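PDB 2ABW: Pdx2 protein from Plasmodium falciparum, which hydrolyses glutamine to glutamate and ammonia, as the glutaminase subunit of PLP synthase, so that the ammonia can be channelled to Pdx1 for vitamin B6 biosynthesis. Local coordinates for residues A[7-12]-A[47-52]; A[85-90]-A[194-199]. All coordinates share one frame; numbering follows the deposited sequence.

Interaction 1 (A[7-12]-A[47-52]); sequences GVLSLQ and LVIPGG
The carboxamide of Q12 is the flat group here, and the puckered ring of P50 crosses it at about a right angle. P50 CG comes up obliquely at the NE2 end, on one side of the amide plane, 3.6 Å from Q12 NE2. Almost in that plane lies L9 O, which accepts a bond from Q12 NE2 at 2.9 Å; the nitrogen arrives from above the carbonyl plane. Q12 gets there by folding back, with CG between the backbone N and the carbonyl carbon (chi1 69°) and a second bend at chi2. P50 CD also leans on L9 O, at 3.7 Å.

Before this turn the two chains run as neighbouring parallel strands. V48 N gives its hydrogen to G7 O at 2.8 Å, and L9 N bonds V48 O at 2.9 Å. V8 and V48 lie side by side on one face of the sheet, V8 CG2 against V48 CB, while V8 CG1 reaches on to P50 CG at 4.0 Å. L9 CD2 rests alongside I49 CG2, and helix 54-60 covers both through V57. L47 CD1 tucks in beside G7 O.

The next donor in the parallel pattern would be the nitrogen of P50, which carries no hydrogen. The strand pairing therefore stops there, L9 O takes its hydrogen from Q12 NE2 instead, and the chain leads on through G51 to G52, a residue that probably binds glutamine.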
ATOM      1  N   GLY A   7      -1.432  -9.596  -6.947  1.00 13.23           N
ATOM      2  CA  GLY A   7      -2.070  -8.727  -7.937  1.00 13.71           C
ATOM      3  C   GLY A   7      -1.701  -7.297  -7.706  1.00 15.12           C
ATOM      4  O   GLY A   7      -1.354  -6.869  -6.548  1.00 15.06           O
ATOM      5  N   VAL A   8      -1.719  -6.518  -8.783  1.00 14.03           N
ATOM      6  CA  VAL A   8      -1.528  -5.050  -8.730  1.00 15.86           C
ATOM      7  C   VAL A   8      -2.738  -4.394  -9.329  1.00 16.98           C
ATOM      8  O   VAL A   8      -3.085  -4.623 -10.470  1.00 16.02           O
ATOM      9  CB  VAL A   8      -0.250  -4.578  -9.420  1.00 17.06           C
ATOM     10  CG1 VAL A   8      -0.101  -3.022  -9.343  1.00 16.46           C
ATOM     11  CG2 VAL A   8       0.978  -5.214  -8.746  1.00 15.58           C
ATOM     12  N   LEU A   9      -3.460  -3.599  -8.541  1.00 16.43           N
ATOM     13  CA  LEU A   9      -4.673  -2.893  -9.047  0.70 17.60           C
ATOM     14  C   LEU A   9      -4.210  -2.025 -10.217  0.70 18.84           C
ATOM     15  O   LEU A   9      -3.187  -1.348 -10.130  0.70 18.06           O
ATOM     16  CB  LEU A   9      -5.282  -2.083  -7.890  1.00 16.50           C
ATOM     17  CG  LEU A   9      -6.675  -1.562  -8.313  1.00 19.64           C
ATOM     18  CD1 LEU A   9      -7.756  -2.647  -8.326  1.00 21.61           C
ATOM     19  CD2 LEU A   9      -7.117  -0.439  -7.353  1.00 23.09           C
ATOM     20  N   SER A  10      -4.900  -2.098 -11.347  0.70 18.27           N
ATOM     21  CA  SER A  10      -4.364  -1.477 -12.578  0.70 19.56           C
ATOM     22  C   SER A  10      -5.269  -0.508 -13.303  0.70 20.79           C
ATOM     23  O   SER A  10      -4.872   0.076 -14.347  0.70 20.38           O
ATOM     24  CB  SER A  10      -3.926  -2.560 -13.517  0.70 18.17           C
ATOM     25  OG  SER A  10      -5.028  -3.285 -14.018  0.70 22.27           O
ATOM     26  N   LEU A  11      -6.452  -0.354 -12.763  0.70 21.80           N
ATOM     27  CA  LEU A  11      -7.488   0.455 -13.393  0.70 23.62           C
ATOM     28  C   LEU A  11      -7.077   1.911 -13.607  1.00 25.21           C
ATOM     29  O   LEU A  11      -7.504   2.516 -14.591  1.00 25.95           O
ATOM     30  CB  LEU A  11      -8.757   0.357 -12.551  1.00 25.14           C
ATOM     31  CG  LEU A  11      -9.364  -1.066 -12.515  1.00 24.90           C
ATOM     32  CD1 LEU A  11     -10.385  -1.222 -11.478  1.00 29.35           C
ATOM     33  CD2 LEU A  11      -9.843  -1.501 -13.870  1.00 30.94           C
ATOM     34  N   GLN A  12      -6.283   2.462 -12.690  1.00 27.04           N
ATOM     35  CA  GLN A  12      -5.902   3.834 -12.692  1.00 28.79           C
ATOM     36  C   GLN A  12      -4.696   4.086 -13.608  1.00 31.30           C
ATOM     37  O   GLN A  12      -4.280   5.246 -13.816  1.00 32.54           O
ATOM     38  CB  GLN A  12      -5.571   4.240 -11.276  1.00 29.02           C
ATOM     39  CG  GLN A  12      -4.290   3.607 -10.693  1.00 29.60           C
ATOM     40  CD  GLN A  12      -4.256   2.070 -10.446  1.00 26.51           C
ATOM     41  OE1 GLN A  12      -5.266   1.386 -10.191  1.00 26.76           O
ATOM     42  NE2 GLN A  12      -3.029   1.558 -10.422  1.00 30.91           N
ATOM     43  N   LEU A  47      -2.552  -8.313  -2.579  1.00 13.71           N
ATOM     44  CA  LEU A  47      -2.879  -7.249  -3.578  1.00 14.44           C
ATOM     45  C   LEU A  47      -2.070  -5.995  -3.208  1.00 14.08           C
ATOM     46  O   LEU A  47      -1.934  -5.660  -2.011  1.00 14.33           O
ATOM     47  CB  LEU A  47      -4.378  -6.929  -3.504  1.00 14.44           C
ATOM     48  CG  LEU A  47      -4.839  -5.820  -4.385  1.00 15.58           C
ATOM     49  CD1 LEU A  47      -4.801  -6.281  -5.811  1.00 15.19           C
ATOM     50  CD2 LEU A  47      -6.247  -5.286  -3.975  1.00 15.87           C
ATOM     51  N   VAL A  48      -1.574  -5.325  -4.255  1.00 13.74           N
ATOM     52  CA  VAL A  48      -0.975  -4.016  -4.117  1.00 14.56           C
ATOM     53  C   VAL A  48      -1.911  -2.992  -4.735  1.00 14.95           C
ATOM     54  O   VAL A  48      -2.386  -3.168  -5.927  1.00 15.66           O
ATOM     55  CB  VAL A  48       0.360  -3.967  -4.858  1.00 14.69           C
ATOM     56  CG1 VAL A  48       0.949  -2.581  -4.683  1.00 19.43           C
ATOM     57  CG2 VAL A  48       1.278  -5.073  -4.333  1.00 15.58           C
ATOM     58  N   ILE A  49      -2.197  -1.894  -3.998  1.00 15.45           N
ATOM     59  CA  ILE A  49      -2.941  -0.761  -4.538  1.00 15.51           C
ATOM     60  C   ILE A  49      -1.986   0.401  -4.617  1.00 17.53           C
ATOM     61  O   ILE A  49      -1.709   0.951  -3.582  1.00 18.26           O
ATOM     62  CB  ILE A  49      -4.158  -0.450  -3.705  1.00 17.30           C
ATOM     63  CG1 ILE A  49      -5.103  -1.677  -3.672  1.00 18.87           C
ATOM     64  CG2 ILE A  49      -4.913   0.772  -4.374  1.00 19.55           C
ATOM     65  CD1 ILE A  49      -6.552  -1.503  -3.076  1.00 22.10           C
ATOM     66  N   PRO A  50      -1.556   0.783  -5.809  1.00 17.14           N
ATOM     67  CA  PRO A  50      -0.695   1.950  -5.954  1.00 19.25           C
ATOM     68  C   PRO A  50      -1.513   3.175  -6.373  1.00 22.89           C
ATOM     69  O   PRO A  50      -2.697   3.151  -6.235  1.00 25.29           O
ATOM     70  CB  PRO A  50       0.300   1.423  -6.963  1.00 21.06           C
ATOM     71  CG  PRO A  50      -0.604   0.664  -7.975  1.00 19.82           C
ATOM     72  CD  PRO A  50      -1.690   0.044  -7.087  1.00 18.76           C
ATOM     73  N   GLY A  51      -0.905   4.180  -6.919  1.00 25.11           N
ATOM     74  CA  GLY A  51      -1.645   5.280  -7.577  1.00 25.60           C
ATOM     75  C   GLY A  51      -1.121   6.596  -7.089  1.00 27.04           C
ATOM     76  O   GLY A  51      -0.572   6.728  -5.987  1.00 28.49           O
ATOM     77  N   GLY A  52      -1.314   7.582  -7.921  1.00 28.28           N
ATOM     78  CA  GLY A  52      -0.972   8.944  -7.602  1.00 29.67           C
ATOM     79  C   GLY A  52      -2.105   9.645  -6.918  1.00 30.34           C
ATOM     80  O   GLY A  52      -1.865  10.507  -6.076  1.00 33.72           O
TER

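Interaction 2 (A[85-90]-A[194-199]); sequences GTCAGC and VFHPEL
T86 and P197 meet tip to tip at the tight end of this contact, with T86 OG1 3.2 Å from P197 CD and 2.9 Å from F195 O. That hydroxyl stands anti to the backbone N (chi1 -166°); its hydrogen-bond partner is T193 OG1. CB of F195 points away from 85-90, and its ring makes an edge-to-face pair with F205.

C87 follows T86 where strand 83-86 gives way to helix 88-92, at the N-cap and with a positive phi of 53°. This fits the nucleophile elbow of class I glutamine amidotransferases: G85 and G89 come close, since a CB on G85 would clash with G89 O and one on G89 with G85 CA. C87, H196 and E198 match the Cys-His-Glu triad, with C87 very probably the nucleophile and H196 and E198 the charge relay.

Around the triad the fit is looser. In the conformer described here, one of two modelled, C87 SG stands 3.8 Å from H196 NE2 and approaches the imidazole obliquely. On the ring's other nitrogen, H196 ND1 donates a nearly straight bond of 2.7 Å to E198 OE2, which lies close to the ring plane and uses its syn lone pair. A water lies 3.1 Å from T86 OG1 and donates a weak bond to E198 OE1 at 3.3 Å; both H196 and E198 remain partly exposed.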
ATOM      1  N   GLY A  85      -1.028  -0.871   0.407  1.00 15.15           N
ATOM      2  CA  GLY A  85      -1.396   0.390  -0.200  1.00 14.81           C
ATOM      3  C   GLY A  85      -0.230   1.325  -0.221  1.00 16.45           C
ATOM      4  O   GLY A  85       0.343   1.591   0.817  1.00 17.28           O
ATOM      5  N   THR A  86       0.142   1.809  -1.414  1.00 16.09           N
ATOM      6  CA  THR A  86       1.250   2.685  -1.551  1.00 18.31           C
ATOM      7  C   THR A  86       0.807   3.989  -2.229  1.00 19.86           C
ATOM      8  O   THR A  86       0.023   3.998  -3.137  1.00 19.44           O
ATOM      9  CB  THR A  86       2.407   1.991  -2.204  1.00 21.16           C
ATOM     10  OG1 THR A  86       3.616   2.796  -2.030  1.00 23.57           O
ATOM     11  CG2 THR A  86       2.151   1.737  -3.672  1.00 22.29           C
ATOM     12  N   CYS A  87       1.234   5.071  -1.604  1.00 21.23           N
ATOM     13  CA  CYS A  87       0.782   6.426  -1.964  1.00 22.02           C
ATOM     14  C   CYS A  87      -0.744   6.521  -1.969  1.00 22.11           C
ATOM     15  O   CYS A  87      -1.344   6.507  -0.901  1.00 21.16           O
ATOM     16  CB  CYS A  87       1.412   6.849  -3.273  0.55 23.68           C
ATOM     17  SG  CYS A  87       1.611   8.642  -3.333  0.55 26.63           S
ATOM     18  N   ALA A  88      -1.425   6.651  -3.127  1.00 22.94           N
ATOM     19  CA  ALA A  88      -2.882   6.600  -3.101  1.00 22.04           C
ATOM     20  C   ALA A  88      -3.461   5.431  -2.380  1.00 21.72           C
ATOM     21  O   ALA A  88      -4.484   5.574  -1.732  1.00 21.34           O
ATOM     22  CB  ALA A  88      -3.460   6.561  -4.488  1.00 23.46           C
ATOM     23  N   GLY A  89      -2.888   4.234  -2.536  1.00 18.88           N
ATOM     24  CA  GLY A  89      -3.439   3.078  -1.877  1.00 19.44           C
ATOM     25  C   GLY A  89      -3.330   3.274  -0.399  1.00 17.58           C
ATOM     26  O   GLY A  89      -4.113   2.709   0.349  1.00 19.38           O
ATOM     27  N   CYS A  90      -2.243   3.878   0.075  1.00 16.68           N
ATOM     28  CA  CYS A  90      -2.097   4.083   1.532  1.00 16.05           C
ATOM     29  C   CYS A  90      -3.236   4.944   1.989  1.00 16.15           C
ATOM     30  O   CYS A  90      -3.821   4.651   3.032  1.00 18.34           O
ATOM     31  CB  CYS A  90      -0.744   4.713   1.875  1.00 16.86           C
ATOM     32  SG  CYS A  90      -0.356   4.671   3.620  1.00 19.11           S
ATOM     33  N   VAL A 194       4.022   5.679   2.330  1.00 15.97           N
ATOM     34  CA  VAL A 194       3.704   6.984   1.735  1.00 16.33           C
ATOM     35  C   VAL A 194       4.550   7.305   0.508  1.00 16.98           C
ATOM     36  O   VAL A 194       4.318   8.312  -0.200  1.00 20.41           O
ATOM     37  CB  VAL A 194       3.830   8.108   2.768  1.00 15.32           C
ATOM     38  CG1 VAL A 194       3.018   7.810   4.057  1.00 18.83           C
ATOM     39  CG2 VAL A 194       5.335   8.307   3.150  1.00 16.81           C
ATOM     40  N   PHE A 195       5.598   6.555   0.312  1.00 16.18           N
ATOM     41  CA  PHE A 195       6.632   6.761  -0.743  1.00 17.31           C
ATOM     42  C   PHE A 195       6.324   5.899  -1.969  1.00 17.47           C
ATOM     43  O   PHE A 195       5.358   5.133  -1.984  1.00 20.05           O
ATOM     44  CB  PHE A 195       8.031   6.494  -0.181  1.00 16.71           C
ATOM     45  CG  PHE A 195       8.188   5.167   0.543  1.00 17.22           C
ATOM     46  CD1 PHE A 195       8.551   4.026  -0.144  1.00 16.72           C
ATOM     47  CD2 PHE A 195       8.004   5.093   1.906  1.00 17.04           C
ATOM     48  CE1 PHE A 195       8.716   2.826   0.508  1.00 15.96           C
ATOM     49  CE2 PHE A 195       8.169   3.900   2.561  1.00 16.78           C
ATOM     50  CZ  PHE A 195       8.527   2.755   1.879  1.00 16.87           C
ATOM     51  N   HIS A 196       7.145   6.067  -2.981  1.00 16.81           N
ATOM     52  CA  HIS A 196       7.065   5.335  -4.248  1.00 17.32           C
ATOM     53  C   HIS A 196       8.115   4.255  -4.298  1.00 17.51           C
ATOM     54  O   HIS A 196       9.230   4.478  -4.744  1.00 16.11           O
ATOM     55  CB  HIS A 196       7.291   6.312  -5.410  1.00 18.56           C
ATOM     56  CG  HIS A 196       6.075   7.068  -5.758  1.00 23.26           C
ATOM     57  ND1 HIS A 196       5.206   6.639  -6.733  1.00 25.94           N
ATOM     58  CD2 HIS A 196       5.550   8.202  -5.242  1.00 28.20           C
ATOM     59  CE1 HIS A 196       4.214   7.512  -6.833  1.00 27.91           C
ATOM     60  NE2 HIS A 196       4.380   8.455  -5.913  1.00 25.48           N
ATOM     61  N   PRO A 197       7.757   3.030  -3.840  1.00 17.12           N
ATOM     62  CA  PRO A 197       8.775   1.961  -3.752  1.00 16.74           C
ATOM     63  C   PRO A 197       9.235   1.496  -5.096  1.00 18.08           C
ATOM     64  O   PRO A 197      10.286   0.852  -5.229  1.00 19.16           O
ATOM     65  CB  PRO A 197       7.958   0.827  -3.100  1.00 17.26           C
ATOM     66  CG  PRO A 197       6.541   1.065  -3.487  1.00 18.53           C
ATOM     67  CD  PRO A 197       6.405   2.556  -3.550  1.00 20.05           C
ATOM     68  N   GLU A 198       8.508   1.867  -6.148  1.00 16.17           N
ATOM     69  CA  GLU A 198       8.859   1.470  -7.499  1.00 17.38           C
ATOM     70  C   GLU A 198       9.838   2.380  -8.175  1.00 18.81           C
ATOM     71  O   GLU A 198      10.339   2.027  -9.278  1.00 18.87           O
ATOM     72  CB  GLU A 198       7.579   1.312  -8.309  1.00 17.97           C
ATOM     73  CG  GLU A 198       7.003   2.572  -8.861  1.00 18.82           C
ATOM     74  CD  GLU A 198       6.364   3.583  -7.863  1.00 21.66           C
ATOM     75  OE1 GLU A 198       6.413   3.417  -6.621  1.00 19.60           O
ATOM     76  OE2 GLU A 198       5.848   4.598  -8.438  1.00 23.90           O
ATOM     77  N   LEU A 199      10.147   3.506  -7.546  1.00 16.63           N
ATOM     78  CA  LEU A 199      10.970   4.589  -8.195  1.00 17.81           C
ATOM     79  C   LEU A 199      12.448   4.585  -7.699  1.00 19.11           C
ATOM     80  O   LEU A 199      13.233   5.386  -8.159  1.00 20.81           O
ATOM     81  CB  LEU A 199      10.344   5.912  -7.973  1.00 18.00           C
ATOM     82  CG  LEU A 199       9.019   6.266  -8.637  1.00 23.48           C
ATOM     83  CD1 LEU A 199       8.670   7.753  -8.379  1.00 24.63           C
ATOM     84  CD2 LEU A 199       9.247   5.911 -10.054  1.00 26.11           C
TER
HETATM   85  O   HOH W   1       3.767   4.261  -4.804  1.00 33.98           O

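Both contacts are largely buried and reach the same mixed sheet, where strands 46-49 and 83-86 are neighbours. Interaction 1 joins two parallel strands through backbone bonds and aliphatic packing, with a polar side chain only at its loop end. Interaction 2 sets a strand-helix elbow against an irregular loop; its polar chemistry runs mainly through side chains and a water, and it opens partly to solvent at the triad. The two are stitched together: I49 O and T86 N are probably hydrogen-bonded, as are G51 O and A88 N, and P50 packs on T86 CG2. The P50-G51-G52 end of 47-52 is thereby set beside the nucleophile, consistent with G52 and C87 serving one glutamine site.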